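Long-range contact in MSM0273 (Mycobacterium smegmatis, PDB 5L37), which assembles as a pentamer in the shell of the RMM bacterial microcompartment and, as in related EutN/CcmL proteins, probably closes the vertices of the shell: residues C[16-28]-C[35-47]. Numbering follows the deposited sequence.
Sequences IEGIPAGAFLEVE and RMIAFDVLGSGVG
Phe-39 turns an edge to the face of Phe-24 in an offset edge-to-face pair, CD1 lying 3.7 Å from Phe-24 CE1 and the ring planes 74° apart. With CG anti to the backbone N (chi1 -160°), the Phe-39 ring reaches across to the partner segment, one face over Ala-23 N, and into the bend of 19-22: Ile-19 CG2 meets Phe-39 CE1, Pro-20 CG packs 3.8 Å from Phe-39 CE2, and the carbonyl oxygens of Pro-20 and Ala-21 come up at the ring edge. Further along this face, Ile-37 CD1 lies on Glu-26 CB, and Arg-35 joins two carboxylates: NH1 meets Glu-26 OE1 at 2.8 Å and NH2 meets Glu-28 OE1 at 3.1 Å, both salt bridges with weak, bent hydrogen bonds. Glu-26 OE1 is also hydrogen-bonded to Thr-7 OG1 of strand 2-9. The other face carries Val-27 CG2 against Met-36 CG (3.6 Å) and Leu-25 CD1 against Asp-40 CB (3.6 Å). Asp-40 in turn ties down the following turn, its OD1 taking Ser-44 OG at 2.7 Å and its OD2 receiving Ser-44 N through the syn lone pair. Between the two faces, the backbones are joined by three antiparallel hydrogen-bonded pairs, Ala-23/Asp-40, Leu-25/Ala-38 and Val-27/Met-36. In the antiparallel sheet of this OB-clan fold, strand 23-29 runs between 35-40 and 2-9; Val-27 and Ala-38 both touch Ile-52 of strand 49-54, while Ile-37 packs on Leu-51 of a neighbouring subunit.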
ATOM      1  N   ILE C  16     -21.447  -5.686  -2.765  1.00 18.76           N
ATOM      2  CA  ILE C  16     -21.862  -4.687  -1.776  1.00 18.84           C
ATOM      3  C   ILE C  16     -22.242  -3.435  -2.552  1.00 18.59           C
ATOM      4  O   ILE C  16     -21.964  -3.303  -3.766  1.00 18.43           O
ATOM      5  CB  ILE C  16     -20.769  -4.316  -0.728  1.00 18.43           C
ATOM      6  CG1 ILE C  16     -19.525  -3.788  -1.421  1.00 17.49           C
ATOM      7  CG2 ILE C  16     -20.438  -5.562   0.133  1.00 18.97           C
ATOM      8  CD1 ILE C  16     -18.442  -3.387  -0.348  1.00 17.41           C
ATOM      9  N   GLU C  17     -22.967  -2.564  -1.874  1.00 19.02           N
ATOM     10  CA  GLU C  17     -23.396  -1.317  -2.498  1.00 19.97           C
ATOM     11  C   GLU C  17     -22.242  -0.372  -2.751  1.00 18.73           C
ATOM     12  O   GLU C  17     -21.182  -0.435  -2.088  1.00 19.26           O
ATOM     13  CB  GLU C  17     -24.431  -0.597  -1.619  1.00 19.97           C
ATOM     14  CG  GLU C  17     -25.686  -1.380  -1.340  1.00 21.87           C
ATOM     15  CD  GLU C  17     -26.653  -1.447  -2.466  1.00 29.63           C
ATOM     16  OE1 GLU C  17     -26.361  -0.990  -3.596  1.00 28.85           O
ATOM     17  OE2 GLU C  17     -27.796  -1.855  -2.164  1.00 26.59           O
ATOM     18  N   GLY C  18     -22.406   0.500  -3.755  1.00 18.28           N
ATOM     19  CA  GLY C  18     -21.427   1.582  -3.892  1.00 18.64           C
ATOM     20  C   GLY C  18     -20.375   1.366  -4.963  1.00 20.10           C
ATOM     21  O   GLY C  18     -19.442   2.147  -5.081  1.00 22.49           O
ATOM     22  N   ILE C  19     -20.492   0.280  -5.717  1.00 17.66           N
ATOM     23  CA  ILE C  19     -19.596   0.045  -6.863  1.00 17.16           C
ATOM     24  C   ILE C  19     -20.155   0.766  -8.085  1.00 18.61           C
ATOM     25  O   ILE C  19     -21.305   0.585  -8.437  1.00 20.30           O
ATOM     26  CB  ILE C  19     -19.385  -1.461  -7.083  1.00 18.83           C
ATOM     27  CG1 ILE C  19     -18.612  -1.980  -5.852  1.00 27.16           C
ATOM     28  CG2 ILE C  19     -18.622  -1.753  -8.419  1.00 22.02           C
ATOM     29  CD1 ILE C  19     -18.602  -3.420  -5.746  1.00 29.46           C
ATOM     30  N   PRO C  20     -19.324   1.596  -8.710  1.00 22.17           N
ATOM     31  CA  PRO C  20     -19.762   2.419  -9.836  1.00 26.11           C
ATOM     32  C   PRO C  20     -19.999   1.593 -11.079  1.00 25.62           C
ATOM     33  O   PRO C  20     -19.639   0.411 -11.102  1.00 20.20           O
ATOM     34  CB  PRO C  20     -18.565   3.379 -10.052  1.00 27.81           C
ATOM     35  CG  PRO C  20     -17.431   2.801  -9.373  1.00 33.93           C
ATOM     36  CD  PRO C  20     -17.882   1.717  -8.435  1.00 28.28           C
ATOM     37  N   ALA C  21     -20.558   2.230 -12.110  1.00 22.81           N
ATOM     38  CA  ALA C  21     -20.636   1.660 -13.453  1.00 20.91           C
ATOM     39  C   ALA C  21     -19.224   1.321 -13.908  1.00 19.00           C
ATOM     40  O   ALA C  21     -18.289   2.040 -13.618  1.00 19.34           O
ATOM     41  CB  ALA C  21     -21.261   2.660 -14.440  1.00 22.46           C
ATOM     42  N   GLY C  22     -19.072   0.199 -14.614  1.00 22.10           N
ATOM     43  CA  GLY C  22     -17.757  -0.231 -15.054  1.00 21.91           C
ATOM     44  C   GLY C  22     -17.652  -1.735 -14.920  1.00 18.73           C
ATOM     45  O   GLY C  22     -18.644  -2.386 -14.525  1.00 24.61           O
ATOM     46  N   ALA C  23     -16.475  -2.274 -15.207  1.00 16.66           N
ATOM     47  CA  ALA C  23     -16.289  -3.714 -15.246  1.00 18.10           C
ATOM     48  C   ALA C  23     -15.154  -4.159 -14.336  1.00 16.10           C
ATOM     49  O   ALA C  23     -14.206  -3.430 -14.089  1.00 18.08           O
ATOM     50  CB  ALA C  23     -16.013  -4.153 -16.663  1.00 19.92           C
ATOM     51  N   PHE C  24     -15.269  -5.388 -13.838  1.00 17.02           N
ATOM     52  CA  PHE C  24     -14.158  -6.039 -13.131  1.00 16.15           C
ATOM     53  C   PHE C  24     -13.387  -6.886 -14.155  1.00 18.71           C
ATOM     54  O   PHE C  24     -13.928  -7.841 -14.686  1.00 22.14           O
ATOM     55  CB  PHE C  24     -14.654  -6.957 -12.006  1.00 17.63           C
ATOM     56  CG  PHE C  24     -15.327  -6.246 -10.872  1.00 17.94           C
ATOM     57  CD1 PHE C  24     -14.624  -5.342 -10.083  1.00 22.26           C
ATOM     58  CD2 PHE C  24     -16.621  -6.566 -10.525  1.00 26.47           C
ATOM     59  CE1 PHE C  24     -15.252  -4.698  -8.981  1.00 23.70           C
ATOM     60  CE2 PHE C  24     -17.242  -5.934  -9.430  1.00 31.37           C
ATOM     61  CZ  PHE C  24     -16.564  -5.005  -8.684  1.00 26.39           C
ATOM     62  N   LEU C  25     -12.122  -6.577 -14.394  1.00 16.21           N
ATOM     63  CA  LEU C  25     -11.367  -7.346 -15.385  1.00 16.81           C
ATOM     64  C   LEU C  25     -10.231  -8.079 -14.713  1.00 20.36           C
ATOM     65  O   LEU C  25      -9.528  -7.525 -13.844  1.00 18.39           O
ATOM     66  CB  LEU C  25     -10.807  -6.416 -16.491  1.00 16.58           C
ATOM     67  CG  LEU C  25     -11.866  -5.599 -17.299  1.00 17.63           C
ATOM     68  CD1 LEU C  25     -11.152  -4.772 -18.397  1.00 16.67           C
ATOM     69  CD2 LEU C  25     -12.950  -6.484 -17.900  1.00 19.75           C
ATOM     70  N   GLU C  26     -10.042  -9.325 -15.107  1.00 17.89           N
ATOM     71  CA  GLU C  26      -8.839 -10.023 -14.686  1.00 20.21           C
ATOM     72  C   GLU C  26      -7.683  -9.538 -15.579  1.00 21.80           C
ATOM     73  O   GLU C  26      -7.859  -9.402 -16.786  1.00 19.06           O
ATOM     74  CB  GLU C  26      -9.001 -11.537 -14.795  1.00 23.80           C
ATOM     75  CG  GLU C  26      -7.780 -12.270 -14.232  1.00 30.09           C
ATOM     76  CD  GLU C  26      -7.893 -13.766 -14.332  1.00 54.09           C
ATOM     77  OE1 GLU C  26      -7.740 -14.298 -15.455  1.00 66.57           O
ATOM     78  OE2 GLU C  26      -8.138 -14.403 -13.284  1.00 55.19           O
ATOM     79  N   VAL C  27      -6.538  -9.241 -14.968  1.00 18.70           N
ATOM     80  CA  VAL C  27      -5.360  -8.777 -15.705  1.00 21.19           C
ATOM     81  C   VAL C  27      -4.161  -9.583 -15.230  1.00 24.14           C
ATOM     82  O   VAL C  27      -4.163 -10.110 -14.121  1.00 22.94           O
ATOM     83  CB  VAL C  27      -5.086  -7.266 -15.511  1.00 17.87           C
ATOM     84  CG1 VAL C  27      -6.325  -6.444 -15.930  1.00 17.86           C
ATOM     85  CG2 VAL C  27      -4.630  -6.934 -14.036  1.00 17.82           C
ATOM     86  N   GLU C  28      -3.147  -9.661 -16.073  1.00 20.69           N
ATOM     87  CA  GLU C  28      -1.906 -10.322 -15.742  1.00 20.87           C
ATOM     88  C   GLU C  28      -0.792  -9.291 -15.850  1.00 23.31           C
ATOM     89  O   GLU C  28      -0.634  -8.630 -16.889  1.00 20.42           O
ATOM     90  CB  GLU C  28      -1.662 -11.490 -16.682  1.00 27.42           C
ATOM     91  CG  GLU C  28      -0.348 -12.159 -16.465  1.00 31.30           C
ATOM     92  CD  GLU C  28      -0.224 -13.443 -17.242  1.00 44.75           C
ATOM     93  OE1 GLU C  28      -1.160 -13.819 -17.987  1.00 45.17           O
ATOM     94  OE2 GLU C  28       0.845 -14.064 -17.124  1.00 54.73           O
ATOM     95  N   ARG C  35      -1.511 -12.249 -11.196  1.00 26.75           N
ATOM     96  CA  ARG C  35      -2.833 -11.829 -11.602  1.00 23.39           C
ATOM     97  C   ARG C  35      -3.528 -11.018 -10.524  1.00 23.76           C
ATOM     98  O   ARG C  35      -3.273 -11.182  -9.324  1.00 24.29           O
ATOM     99  CB  ARG C  35      -3.678 -13.037 -11.990  1.00 28.51           C
ATOM    100  CG  ARG C  35      -3.132 -13.659 -13.275  1.00 37.32           C
ATOM    101  CD  ARG C  35      -4.022 -14.692 -13.915  1.00 49.71           C
ATOM    102  NE  ARG C  35      -3.426 -15.051 -15.204  1.00 58.21           N
ATOM    103  CZ  ARG C  35      -4.106 -15.513 -16.249  1.00 63.63           C
ATOM    104  NH1 ARG C  35      -5.425 -15.625 -16.185  1.00 66.13           N
ATOM    105  NH2 ARG C  35      -3.473 -15.808 -17.379  1.00 64.92           N
ATOM    106  N   MET C  36      -4.388 -10.118 -10.977  1.00 22.20           N
ATOM    107  CA  MET C  36      -5.271  -9.382 -10.073  1.00 19.49           C
ATOM    108  C   MET C  36      -6.518  -8.961 -10.828  1.00 19.12           C
ATOM    109  O   MET C  36      -6.642  -9.174 -12.045  1.00 18.86           O
ATOM    110  CB  MET C  36      -4.580  -8.139  -9.466  1.00 22.75           C
ATOM    111  CG  MET C  36      -4.520  -6.974 -10.415  1.00 27.39           C
ATOM    112  SD  MET C  36      -3.641  -5.505  -9.741  1.00 28.39           S
ATOM    113  CE  MET C  36      -1.996  -6.134  -9.791  1.00 30.18           C
ATOM    114  N   ILE C  37      -7.479  -8.421 -10.091  1.00 17.89           N
ATOM    115  CA  ILE C  37      -8.700  -7.887 -10.670  1.00 17.75           C
ATOM    116  C   ILE C  37      -8.653  -6.377 -10.586  1.00 17.23           C
ATOM    117  O   ILE C  37      -8.477  -5.795  -9.493  1.00 16.95           O
ATOM    118  CB  ILE C  37     -10.000  -8.438  -9.947  1.00 17.07           C
ATOM    119  CG1 ILE C  37      -9.995  -9.988  -9.892  1.00 22.28           C
ATOM    120  CG2 ILE C  37     -11.280  -7.836 -10.602  1.00 17.98           C
ATOM    121  CD1 ILE C  37      -9.748 -10.679 -11.197  1.00 25.84           C
ATOM    122  N   ALA C  38      -8.818  -5.740 -11.749  1.00 14.56           N
ATOM    123  CA  ALA C  38      -8.804  -4.293 -11.816  1.00 13.79           C
ATOM    124  C   ALA C  38     -10.121  -3.777 -12.309  1.00 17.22           C
ATOM    125  O   ALA C  38     -10.764  -4.419 -13.157  1.00 17.64           O
ATOM    126  CB  ALA C  38      -7.661  -3.790 -12.756  1.00 16.70           C
ATOM    127  N   PHE C  39     -10.526  -2.615 -11.810  1.00 13.84           N
ATOM    128  CA  PHE C  39     -11.755  -1.978 -12.273  1.00 15.32           C
ATOM    129  C   PHE C  39     -11.499  -1.232 -13.568  1.00 15.06           C
ATOM    130  O   PHE C  39     -10.439  -0.654 -13.742  1.00 14.76           O
ATOM    131  CB  PHE C  39     -12.300  -1.007 -11.205  1.00 13.51           C
ATOM    132  CG  PHE C  39     -13.739  -0.698 -11.377  1.00 14.81           C
ATOM    133  CD1 PHE C  39     -14.675  -1.656 -11.047  1.00 17.24           C
ATOM    134  CD2 PHE C  39     -14.177   0.545 -11.867  1.00 16.97           C
ATOM    135  CE1 PHE C  39     -16.039  -1.415 -11.199  1.00 20.03           C
ATOM    136  CE2 PHE C  39     -15.546   0.812 -12.033  1.00 19.95           C
ATOM    137  CZ  PHE C  39     -16.477  -0.179 -11.698  1.00 21.23           C
ATOM    138  N   ASP C  40     -12.464  -1.261 -14.467  1.00 14.89           N
ATOM    139  CA  ASP C  40     -12.299  -0.616 -15.773  1.00 14.65           C
ATOM    140  C   ASP C  40     -13.496   0.225 -16.128  1.00 15.25           C
ATOM    141  O   ASP C  40     -14.641  -0.253 -16.066  1.00 18.00           O
ATOM    142  CB  ASP C  40     -12.107  -1.672 -16.842  1.00 15.19           C
ATOM    143  CG  ASP C  40     -11.847  -1.062 -18.210  1.00 17.20           C
ATOM    144  OD1 ASP C  40     -10.841  -0.371 -18.375  1.00 20.64           O
ATOM    145  OD2 ASP C  40     -12.577  -1.416 -19.125  1.00 19.63           O
ATOM    146  N   VAL C  41     -13.234   1.467 -16.541  1.00 15.73           N
ATOM    147  CA  VAL C  41     -14.288   2.363 -16.998  1.00 16.37           C
ATOM    148  C   VAL C  41     -14.114   2.719 -18.480  1.00 16.77           C
ATOM    149  O   VAL C  41     -14.959   3.392 -19.059  1.00 19.71           O
ATOM    150  CB  VAL C  41     -14.339   3.660 -16.181  1.00 16.92           C
ATOM    151  CG1 VAL C  41     -14.643   3.333 -14.667  1.00 19.18           C
ATOM    152  CG2 VAL C  41     -13.028   4.441 -16.279  1.00 18.68           C
ATOM    153  N   LEU C  42     -13.000   2.287 -19.069  1.00 17.03           N
ATOM    154  CA  LEU C  42     -12.648   2.613 -20.466  1.00 18.65           C
ATOM    155  C   LEU C  42     -13.147   1.659 -21.551  1.00 18.41           C
ATOM    156  O   LEU C  42     -12.844   1.861 -22.735  1.00 20.83           O
ATOM    157  CB  LEU C  42     -11.131   2.743 -20.585  1.00 20.07           C
ATOM    158  CG  LEU C  42     -10.560   3.966 -19.851  1.00 20.71           C
ATOM    159  CD1 LEU C  42      -8.995   3.907 -19.842  1.00 22.59           C
ATOM    160  CD2 LEU C  42     -11.068   5.284 -20.470  1.00 22.25           C
ATOM    161  N   GLY C  43     -13.744   0.537 -21.171  1.00 18.12           N
ATOM    162  CA  GLY C  43     -14.178  -0.408 -22.173  1.00 20.58           C
ATOM    163  C   GLY C  43     -12.989  -1.175 -22.722  1.00 25.52           C
ATOM    164  O   GLY C  43     -12.963  -1.550 -23.918  1.00 26.78           O
ATOM    165  N   SER C  44     -12.037  -1.478 -21.843  1.00 20.30           N
ATOM    166  CA  SER C  44     -10.837  -2.224 -22.236  1.00 19.92           C
ATOM    167  C   SER C  44     -11.178  -3.643 -22.638  1.00 23.87           C
ATOM    168  O   SER C  44     -12.118  -4.225 -22.114  1.00 27.13           O
ATOM    169  CB  SER C  44      -9.823  -2.272 -21.078  1.00 20.90           C
ATOM    170  OG  SER C  44      -9.493  -0.954 -20.639  1.00 20.02           O
ATOM    171  N   GLY C  45     -10.430  -4.173 -23.610  1.00 31.71           N
ATOM    172  CA  GLY C  45     -10.707  -5.501 -24.150  1.00 33.94           C
ATOM    173  C   GLY C  45      -9.744  -6.608 -23.760  1.00 32.01           C
ATOM    174  O   GLY C  45      -8.637  -6.330 -23.342  1.00 25.16           O
ATOM    175  N   VAL C  46     -10.168  -7.868 -23.905  1.00 35.25           N
ATOM    176  CA  VAL C  46      -9.277  -8.980 -23.621  1.00 29.72           C
ATOM    177  C   VAL C  46      -8.083  -8.918 -24.561  1.00 27.51           C
ATOM    178  O   VAL C  46      -8.227  -8.702 -25.775  1.00 30.59           O
ATOM    179  CB  VAL C  46      -9.989 -10.345 -23.734  1.00 34.61           C
ATOM    180  CG1 VAL C  46      -8.993 -11.465 -23.703  1.00 43.28           C
ATOM    181  CG2 VAL C  46     -10.959 -10.505 -22.612  1.00 35.60           C
ATOM    182  N   GLY C  47      -6.896  -9.093 -24.005  1.00 26.80           N
ATOM    183  CA  GLY C  47      -5.686  -9.079 -24.802  1.00 24.21           C
ATOM    184  C   GLY C  47      -5.051  -7.708 -24.841  1.00 23.88           C
ATOM    185  O   GLY C  47      -3.915  -7.550 -25.272  1.00 25.18           O
TER